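Local coordinates for protein sorbitol-6-phosphate dehydrogenase (Erwinia amylovora CFBP1430, PDB 5O3Z) that catalyses, as a sorbitol-6-phosphate 2-dehydrogenase of the short-chain dehydrogenase/reductase family, the oxidation of sorbitol 6-phosphate at carbon 2, presumably with a nicotinamide cofactor, at residues Asp87-Ser92 against Gly138-Ile143; Leu117-Phe121 against Gly164-Thr169; Ser128-Ile132 against Leu176-Ile181. All blocks are in the same frame, centred on the assembly; numbering follows the deposited sequence.

Interaction 1: Asp87-Ser92 against Gly138-Ile143; sequences DLLVYS and GRIIQI
Leu-89 and Tyr-91 carry most of the backbone pairing to Arg-139, Ile-141 and Ile-143, joining two parallel strands whose directions differ by 10°. Leu-89 uses both its backbone N-H and its C=O, its N donating to Arg-139 O (2.9 Å) and its O accepting from Ile-141 N (2.8 Å). Tyr-91 repeats the pattern with Ile-141 O and Ile-143 N, and Arg-139 N reaches back to Asp-87 O. Weaker CA-H...O contacts fill the gaps, as between Leu-88 CA and Arg-139 O (3.3 Å).

Apolar contacts alternate between the two faces. Beside Val-90, Leu-88 meets Arg-139 and Ile-141: its CD1 touches Arg-139 CB at 3.6 Å, the two side chains crossing nearly at right angles, and Ile-141 CD1 at 4.0 Å. On the other face, Leu-89 CD2 approaches Ile-140 CG2 at 4.2 Å.

The polar ends do not bond across the strands. Arg-139, bent at chi2 (-72°), sends NH1 to Gly-138 O of its own segment, above that carbonyl's plane, and NH2 to Ser-243 O, while Asp-87 forms a salt bridge with Arg-85.

These are adjacent central strands of a Rossmann fold, linked by a beta-alpha-beta crossover through helix 106-133. That helix covers Leu-89, Ile-140 and Gln-142, helix 231-242 covers Leu-88, Val-90 and Ile-141, and strands 8-12 and 182-188 continue the sheet outward.

Interaction 2: Leu117-Phe121 against Gly164-Thr169; sequences LVGYF and GGVGLT
Tyr-120 extends toward Thr-169 because its CG stands trans to the backbone N (chi1 174°), which throws the ring across to the neighbouring helix; Thr-169, at chi1 -77°, holds OG1 beside its own backbone N, ready to meet it. Leu-168 slides past the Tyr-120 side chain in the opposite direction.

The two hydroxyls, Tyr-120 OH and Thr-169 OG1, lie 2.7 Å apart in a hydrogen bond, with OG1 and Gly-165 O both at the edge of the ring, near its plane. Leu-168 CD2 sits obliquely against Tyr-120 CD2 (3.7 Å) and presses on Phe-121 CA, also at 3.7 Å. Farther back along the helices, Leu-117 CD1 rests directly on the peptide between Gly-164 and Gly-165, 3.6 Å from Gly-165 N, so that a methyl group meets bare backbone.

The helices run nearly parallel, crossing at -16°, and Phe-121 stacks on Phe-109 of a second subunit, as expected of the principal dimer interface in this family. Chemically, one buried polar link is set within an apolar seam: Thr-169 OG1 also bonds to Ser-185 OG, so the tyrosine hydroxyl joins a short chain of hydroxyls that should hold the far end of the ring in place.

Interaction 3: Ser128-Ile132 against Leu176-Ile181; sequences SKLMI and LAEYGI
Ile-132 packs over Tyr-179 where helix 106-133 of this Rossmann fold, near its C-terminal end, meets the turn leading into strand 182-188. No hydrogen bond crosses between the segments; the contact is entirely one of apolar surfaces and an aromatic face.

Its close-packed side lies inward. Ile-181 points its CD1 at the helix and reaches Met-131 CB at 3.6 Å, with Met-131 SD only slightly farther away at 3.8 Å; the two side chains meet at a slant. Beside them Leu-176 lays CD1 against Ser-128 CB (3.9 Å). The hydroxyl of that serine is turned back to its own helix, OG lying between the backbone N and the carbonyl carbon (chi1 61°), where it bonds to Ser-124 O, with Arg-125 O as an alternative acceptor, and leaves CB to the leucine.

The turn shows the bonding pattern of a Schellman motif: Gly-180 has the positive phi, its N bonds to Ala-177 O, and Ile-181 N makes a weak bond to Leu-176 O. This chain reversal brings Leu-176 and Ile-181 to bear on the same helix.

The solvent side is formed by the exposed Tyr-179, whose ring lies on Ile-132, a side chain that also reaches Leu-176, Ile-181 and Thr-102 of a second subunit. There the ring is sandwiched: Ile-132 CG1 stands 3.7 Å from its centroid in a CH-pi contact, 11° off the normal, while Glu-178 CG covers the opposite face.

Overall arrangement
The three contacts illustrate how chemistry follows depth in a Rossmann fold. Interaction 1 lies in the central sheet and depends on backbone hydrogen bonds; interaction 2, also buried, joins two helices on one side of that sheet by one hydroxyl-hydroxyl bond amid apolar packing, while interaction 3 is purely apolar and reaches solvent at one edge. Interactions 2 and 3 share helix 106-133 but lie about 17 Å apart between centres, and both border the second subunit, which does not touch interaction 1. The helix follows strand 88-91 and precedes strand 139-145, and it packs on their sheet at both levels: Tyr-120 meets Ile-140 and Gln-142, and Met-131 CE lies 3.5 Å from Arg-139 O.

Interaction 1: Asp87-Ser92 against Gly138-Ile143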
loop_
_atom_site.group_PDB
_atom_site.type_symbol
_atom_site.label_atom_id
_atom_site.label_comp_id
_atom_site.label_asym_id
_atom_site.label_seq_id
_atom_site.Cartn_x
_atom_site.Cartn_y
_atom_site.Cartn_z
ATOM N N ASP A 87 -5.234 10.392 -28.837
ATOM C CA ASP A 87 -5.979 10.797 -27.601
ATOM C C ASP A 87 -5.801 9.808 -26.414
ATOM O O ASP A 87 -5.770 10.238 -25.259
ATOM C CB ASP A 87 -7.457 10.969 -27.924
ATOM C CG ASP A 87 -7.711 12.112 -28.906
ATOM O OD1 ASP A 87 -7.830 13.284 -28.450
ATOM O OD2 ASP A 87 -7.694 11.838 -30.118
ATOM N N LEU A 88 -5.712 8.529 -26.750
ATOM C CA LEU A 88 -5.625 7.407 -25.830
ATOM C C LEU A 88 -4.544 6.449 -26.312
ATOM O O LEU A 88 -4.674 5.916 -27.455
ATOM C CB LEU A 88 -6.953 6.665 -25.759
ATOM C CG LEU A 88 -6.982 5.325 -25.004
ATOM C CD1 LEU A 88 -6.623 5.582 -23.562
ATOM C CD2 LEU A 88 -8.358 4.662 -25.079
ATOM N N LEU A 89 -3.540 6.153 -25.480
ATOM C CA LEU A 89 -2.663 4.982 -25.711
ATOM C C LEU A 89 -3.071 3.828 -24.804
ATOM O O LEU A 89 -3.121 4.033 -23.574
ATOM C CB LEU A 89 -1.181 5.342 -25.467
ATOM C CG LEU A 89 -0.117 4.202 -25.471
ATOM C CD1 LEU A 89 0.015 3.653 -26.921
ATOM C CD2 LEU A 89 1.237 4.700 -24.970
ATOM N N VAL A 90 -3.377 2.656 -25.372
ATOM C CA VAL A 90 -3.514 1.450 -24.633
ATOM C C VAL A 90 -2.330 0.534 -24.901
ATOM O O VAL A 90 -2.102 0.105 -26.049
ATOM C CB VAL A 90 -4.845 0.741 -24.910
ATOM C CG1 VAL A 90 -5.009 -0.485 -24.042
ATOM C CG2 VAL A 90 -5.991 1.697 -24.690
ATOM N N TYR A 91 -1.580 0.208 -23.830
ATOM C CA TYR A 91 -0.455 -0.701 -23.941
ATOM C C TYR A 91 -0.789 -2.033 -23.343
ATOM O O TYR A 91 -0.941 -2.219 -22.082
ATOM C CB TYR A 91 0.853 -0.110 -23.351
ATOM C CG TYR A 91 2.099 -0.947 -23.673
ATOM C CD1 TYR A 91 2.513 -2.031 -22.866
ATOM C CD2 TYR A 91 2.858 -0.656 -24.784
ATOM C CE1 TYR A 91 3.642 -2.768 -23.191
ATOM C CE2 TYR A 91 3.959 -1.396 -25.110
ATOM C CZ TYR A 91 4.339 -2.452 -24.353
ATOM O OH TYR A 91 5.482 -3.091 -24.783
ATOM N N SER A 92 -0.925 -2.967 -24.248
ATOM C CA SER A 92 -1.333 -4.285 -23.917
ATOM C C SER A 92 -0.344 -5.311 -24.472
ATOM O O SER A 92 -0.447 -5.752 -25.600
ATOM C CB SER A 92 -2.757 -4.462 -24.433
ATOM O OG SER A 92 -3.188 -5.751 -24.111
ATOM N N GLY A 138 -4.839 13.980 -22.876
ATOM C CA GLY A 138 -4.874 12.577 -23.297
ATOM C C GLY A 138 -4.901 11.592 -22.141
ATOM O O GLY A 138 -4.936 11.980 -21.014
ATOM N N ARG A 139 -4.972 10.312 -22.489
ATOM C CA ARG A 139 -4.980 9.201 -21.589
ATOM C C ARG A 139 -3.927 8.154 -22.007
ATOM O O ARG A 139 -3.720 7.895 -23.207
ATOM C CB ARG A 139 -6.313 8.585 -21.689
ATOM C CG ARG A 139 -7.428 9.545 -21.366
ATOM C CD ARG A 139 -7.449 9.824 -19.895
ATOM N NE ARG A 139 -8.566 10.582 -19.424
ATOM C CZ ARG A 139 -8.584 11.883 -19.190
ATOM N NH1 ARG A 139 -7.561 12.674 -19.489
ATOM N NH2 ARG A 139 -9.703 12.434 -18.664
ATOM N N ILE A 140 -3.270 7.545 -21.030
ATOM C CA ILE A 140 -2.384 6.438 -21.264
ATOM C C ILE A 140 -2.846 5.379 -20.284
ATOM O O ILE A 140 -2.894 5.653 -19.069
ATOM C CB ILE A 140 -0.915 6.795 -21.025
ATOM C CG1 ILE A 140 -0.419 7.853 -22.013
ATOM C CG2 ILE A 140 -0.061 5.538 -21.078
ATOM C CD1 ILE A 140 0.945 8.440 -21.700
ATOM N N ILE A 141 -3.186 4.215 -20.782
ATOM C CA ILE A 141 -3.610 3.143 -19.913
ATOM C C ILE A 141 -2.798 1.943 -20.203
ATOM O O ILE A 141 -2.831 1.428 -21.326
ATOM C CB ILE A 141 -5.107 2.856 -20.091
ATOM C CG1 ILE A 141 -5.904 4.029 -19.476
ATOM C CG2 ILE A 141 -5.504 1.568 -19.390
ATOM C CD1 ILE A 141 -7.343 4.106 -19.925
ATOM N N GLN A 142 -2.121 1.407 -19.170
ATOM C CA GLN A 142 -1.409 0.137 -19.292
ATOM C C GLN A 142 -2.171 -1.080 -18.795
ATOM O O GLN A 142 -2.697 -1.096 -17.685
ATOM C CB GLN A 142 -0.115 0.203 -18.454
ATOM C CG GLN A 142 0.887 -0.917 -18.752
ATOM C CD GLN A 142 1.770 -1.337 -17.530
ATOM O OE1 GLN A 142 1.522 -0.952 -16.370
ATOM N NE2 GLN A 142 2.753 -2.219 -17.801
ATOM N N ILE A 143 -2.151 -2.154 -19.534
ATOM C CA ILE A 143 -2.668 -3.447 -19.038
ATOM C C ILE A 143 -1.584 -4.086 -18.149
ATOM O O ILE A 143 -0.490 -4.312 -18.606
ATOM C CB ILE A 143 -3.026 -4.375 -20.184
ATOM C CG1 ILE A 143 -4.020 -3.689 -21.161
ATOM C CG2 ILE A 143 -3.594 -5.654 -19.650
ATOM C CD1 ILE A 143 -5.188 -2.915 -20.472
#

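Interaction 2: Leu117-Phe121 against Gly164-Thr169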
loop_
_atom_site.group_PDB
_atom_site.type_symbol
_atom_site.label_atom_id
_atom_site.label_comp_id
_atom_site.label_asym_id
_atom_site.label_seq_id
_atom_site.Cartn_x
_atom_site.Cartn_y
_atom_site.Cartn_z
ATOM N N LEU A 117 7.989 -3.611 -20.038
ATOM C CA LEU A 117 8.413 -2.378 -19.478
ATOM C C LEU A 117 9.007 -1.435 -20.468
ATOM O O LEU A 117 8.554 -0.326 -20.548
ATOM C CB LEU A 117 9.375 -2.637 -18.292
ATOM C CG LEU A 117 9.783 -1.542 -17.322
ATOM C CD1 LEU A 117 8.541 -0.796 -16.837
ATOM C CD2 LEU A 117 10.517 -2.237 -16.165
ATOM N N VAL A 118 10.049 -1.822 -21.219
ATOM C CA VAL A 118 10.665 -0.877 -22.127
ATOM C C VAL A 118 9.672 -0.476 -23.273
ATOM O O VAL A 118 9.623 0.678 -23.705
ATOM C CB VAL A 118 11.970 -1.462 -22.707
ATOM C CG1 VAL A 118 12.444 -0.681 -23.913
ATOM C CG2 VAL A 118 13.035 -1.543 -21.630
ATOM N N GLY A 119 8.880 -1.424 -23.724
ATOM C CA GLY A 119 7.843 -1.128 -24.710
ATOM C C GLY A 119 6.883 -0.096 -24.201
ATOM O O GLY A 119 6.464 0.788 -24.940
ATOM N N TYR A 120 6.580 -0.176 -22.899
ATOM C CA TYR A 120 5.633 0.742 -22.318
ATOM C C TYR A 120 6.228 2.110 -22.255
ATOM O O TYR A 120 5.550 3.084 -22.540
ATOM C CB TYR A 120 5.090 0.205 -20.978
ATOM C CG TYR A 120 4.170 1.157 -20.179
ATOM C CD1 TYR A 120 3.260 2.005 -20.798
ATOM C CD2 TYR A 120 4.125 1.093 -18.793
ATOM C CE1 TYR A 120 2.423 2.852 -20.063
ATOM C CE2 TYR A 120 3.299 1.930 -18.030
ATOM C CZ TYR A 120 2.427 2.780 -18.678
ATOM O OH TYR A 120 1.593 3.583 -17.986
ATOM N N PHE A 121 7.520 2.202 -21.913
ATOM C CA PHE A 121 8.251 3.465 -21.880
ATOM C C PHE A 121 8.318 4.030 -23.341
ATOM O O PHE A 121 7.960 5.153 -23.577
ATOM C CB PHE A 121 9.650 3.200 -21.246
ATOM C CG PHE A 121 10.673 4.207 -21.556
ATOM C CD1 PHE A 121 10.761 5.361 -20.859
ATOM C CD2 PHE A 121 11.551 4.002 -22.629
ATOM C CE1 PHE A 121 11.720 6.312 -21.171
ATOM C CE2 PHE A 121 12.509 4.914 -22.950
ATOM C CZ PHE A 121 12.614 6.081 -22.213
ATOM N N GLY A 164 7.439 -2.713 -11.995
ATOM C CA GLY A 164 8.115 -1.619 -12.689
ATOM C C GLY A 164 7.180 -0.786 -13.534
ATOM O O GLY A 164 7.246 0.452 -13.510
ATOM N N GLY A 165 6.210 -1.439 -14.137
ATOM C CA GLY A 165 5.142 -0.655 -14.812
ATOM C C GLY A 165 4.362 0.330 -13.915
ATOM O O GLY A 165 3.957 1.387 -14.351
ATOM N N VAL A 166 4.107 -0.063 -12.657
ATOM C CA VAL A 166 3.424 0.842 -11.720
ATOM C C VAL A 166 4.259 2.038 -11.495
ATOM O O VAL A 166 3.776 3.147 -11.564
ATOM C CB VAL A 166 3.116 0.143 -10.397
ATOM C CG1 VAL A 166 2.529 1.187 -9.402
ATOM C CG2 VAL A 166 2.193 -1.036 -10.683
ATOM N N GLY A 167 5.532 1.793 -11.235
ATOM C CA GLY A 167 6.507 2.893 -11.078
ATOM C C GLY A 167 6.559 3.841 -12.273
ATOM O O GLY A 167 6.560 5.061 -12.117
ATOM N N LEU A 168 6.616 3.248 -13.466
ATOM C CA LEU A 168 6.613 4.075 -14.688
ATOM C C LEU A 168 5.315 4.865 -14.831
ATOM O O LEU A 168 5.351 6.078 -15.017
ATOM C CB LEU A 168 6.885 3.227 -15.924
ATOM C CG LEU A 168 6.911 4.029 -17.208
ATOM C CD1 LEU A 168 7.897 5.185 -17.169
ATOM C CD2 LEU A 168 7.207 3.140 -18.339
ATOM N N THR A 169 4.172 4.200 -14.588
ATOM C CA THR A 169 2.863 4.876 -14.531
ATOM C C THR A 169 2.848 6.072 -13.566
ATOM O O THR A 169 2.329 7.110 -13.928
ATOM C CB THR A 169 1.696 3.900 -14.210
ATOM O OG1 THR A 169 1.307 3.120 -15.334
ATOM C CG2 THR A 169 0.508 4.633 -13.692
#

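Interaction 3: Ser128-Ile132 against Leu176-Ile181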
loop_
_atom_site.group_PDB
_atom_site.type_symbol
_atom_site.label_atom_id
_atom_site.label_comp_id
_atom_site.label_asym_id
_atom_site.label_seq_id
_atom_site.Cartn_x
_atom_site.Cartn_y
_atom_site.Cartn_z
ATOM N N SER A 128 2.858 10.489 -25.945
ATOM C CA SER A 128 2.802 11.753 -25.193
ATOM C C SER A 128 3.267 12.983 -25.951
ATOM O O SER A 128 2.682 14.071 -25.774
ATOM C CB SER A 128 3.555 11.709 -23.854
ATOM O OG SER A 128 4.946 11.457 -23.945
ATOM N N LYS A 129 4.333 12.873 -26.757
ATOM C CA LYS A 129 4.805 14.024 -27.543
ATOM C C LYS A 129 3.703 14.507 -28.494
ATOM O O LYS A 129 3.490 15.715 -28.640
ATOM C CB LYS A 129 6.013 13.647 -28.414
ATOM C CG LYS A 129 7.303 13.429 -27.667
ATOM C CD LYS A 129 8.183 12.466 -28.478
ATOM C CE LYS A 129 9.653 12.766 -28.382
ATOM N NZ LYS A 129 9.990 13.873 -29.306
ATOM N N LEU A 130 3.023 13.579 -29.133
ATOM C CA LEU A 130 1.901 13.928 -30.046
ATOM C C LEU A 130 0.785 14.619 -29.283
ATOM O O LEU A 130 0.106 15.540 -29.818
ATOM C CB LEU A 130 1.356 12.705 -30.810
ATOM C CG LEU A 130 2.272 12.065 -31.894
ATOM C CD1 LEU A 130 1.599 10.839 -32.543
ATOM C CD2 LEU A 130 2.663 13.053 -32.977
ATOM N N MET A 131 0.568 14.191 -28.037
ATOM C CA MET A 131 -0.555 14.689 -27.248
ATOM C C MET A 131 -0.235 16.094 -26.816
ATOM O O MET A 131 -1.108 16.972 -26.831
ATOM C CB MET A 131 -0.791 13.792 -26.009
ATOM C CG MET A 131 -1.580 12.581 -26.305
ATOM S SD MET A 131 -1.501 11.475 -24.862
ATOM C CE MET A 131 -2.076 9.947 -25.549
ATOM N N ILE A 132 1.014 16.298 -26.426
ATOM C CA ILE A 132 1.543 17.582 -26.066
ATOM C C ILE A 132 1.537 18.584 -27.204
ATOM O O ILE A 132 1.103 19.744 -27.025
ATOM C CB ILE A 132 2.971 17.447 -25.502
ATOM C CG1 ILE A 132 2.868 16.780 -24.119
ATOM C CG2 ILE A 132 3.693 18.785 -25.345
ATOM C CD1 ILE A 132 4.183 16.210 -23.644
ATOM N N LEU A 176 3.466 14.299 -16.729
ATOM C CA LEU A 176 2.497 14.711 -17.743
ATOM C C LEU A 176 1.293 15.457 -17.202
ATOM O O LEU A 176 0.540 16.061 -18.006
ATOM C CB LEU A 176 2.110 13.534 -18.627
ATOM C CG LEU A 176 3.274 12.832 -19.322
ATOM C CD1 LEU A 176 2.803 11.590 -20.063
ATOM C CD2 LEU A 176 3.943 13.755 -20.355
ATOM N N ALA A 177 1.165 15.510 -15.863
ATOM C CA ALA A 177 0.078 16.243 -15.234
ATOM C C ALA A 177 -0.063 17.647 -15.771
ATOM O O ALA A 177 -1.183 18.079 -15.987
ATOM C CB ALA A 177 0.273 16.351 -13.729
ATOM N N GLU A 178 1.027 18.355 -15.952
ATOM C CA GLU A 178 0.920 19.746 -16.331
ATOM C C GLU A 178 0.263 19.868 -17.721
ATOM O O GLU A 178 -0.305 20.883 -18.045
ATOM C CB GLU A 178 2.282 20.457 -16.223
ATOM C CG GLU A 178 3.198 20.165 -17.411
ATOM C CD GLU A 178 4.677 20.376 -17.102
ATOM O OE1 GLU A 178 5.232 21.430 -17.499
ATOM O OE2 GLU A 178 5.331 19.490 -16.470
ATOM N N TYR A 179 0.295 18.817 -18.516
ATOM C CA TYR A 179 -0.350 18.803 -19.836
ATOM C C TYR A 179 -1.751 18.217 -19.834
ATOM O O TYR A 179 -2.327 18.025 -20.897
ATOM C CB TYR A 179 0.502 17.986 -20.809
ATOM C CG TYR A 179 1.900 18.445 -20.910
ATOM C CD1 TYR A 179 2.221 19.685 -21.524
ATOM C CD2 TYR A 179 2.936 17.666 -20.443
ATOM C CE1 TYR A 179 3.519 20.113 -21.648
ATOM C CE2 TYR A 179 4.251 18.078 -20.589
ATOM C CZ TYR A 179 4.519 19.310 -21.188
ATOM O OH TYR A 179 5.813 19.692 -21.255
ATOM N N GLY A 180 -2.323 17.909 -18.663
ATOM C CA GLY A 180 -3.658 17.341 -18.609
ATOM C C GLY A 180 -3.748 15.960 -19.164
ATOM O O GLY A 180 -4.799 15.515 -19.609
ATOM N N ILE A 181 -2.634 15.254 -19.201
ATOM C CA ILE A 181 -2.687 13.857 -19.572
ATOM C C ILE A 181 -2.624 13.014 -18.294
ATOM O O ILE A 181 -1.734 13.203 -17.525
ATOM C CB ILE A 181 -1.500 13.440 -20.476
ATOM C CG1 ILE A 181 -1.450 14.289 -21.766
ATOM C CG2 ILE A 181 -1.718 11.989 -20.908
ATOM C CD1 ILE A 181 -0.168 14.160 -22.526
#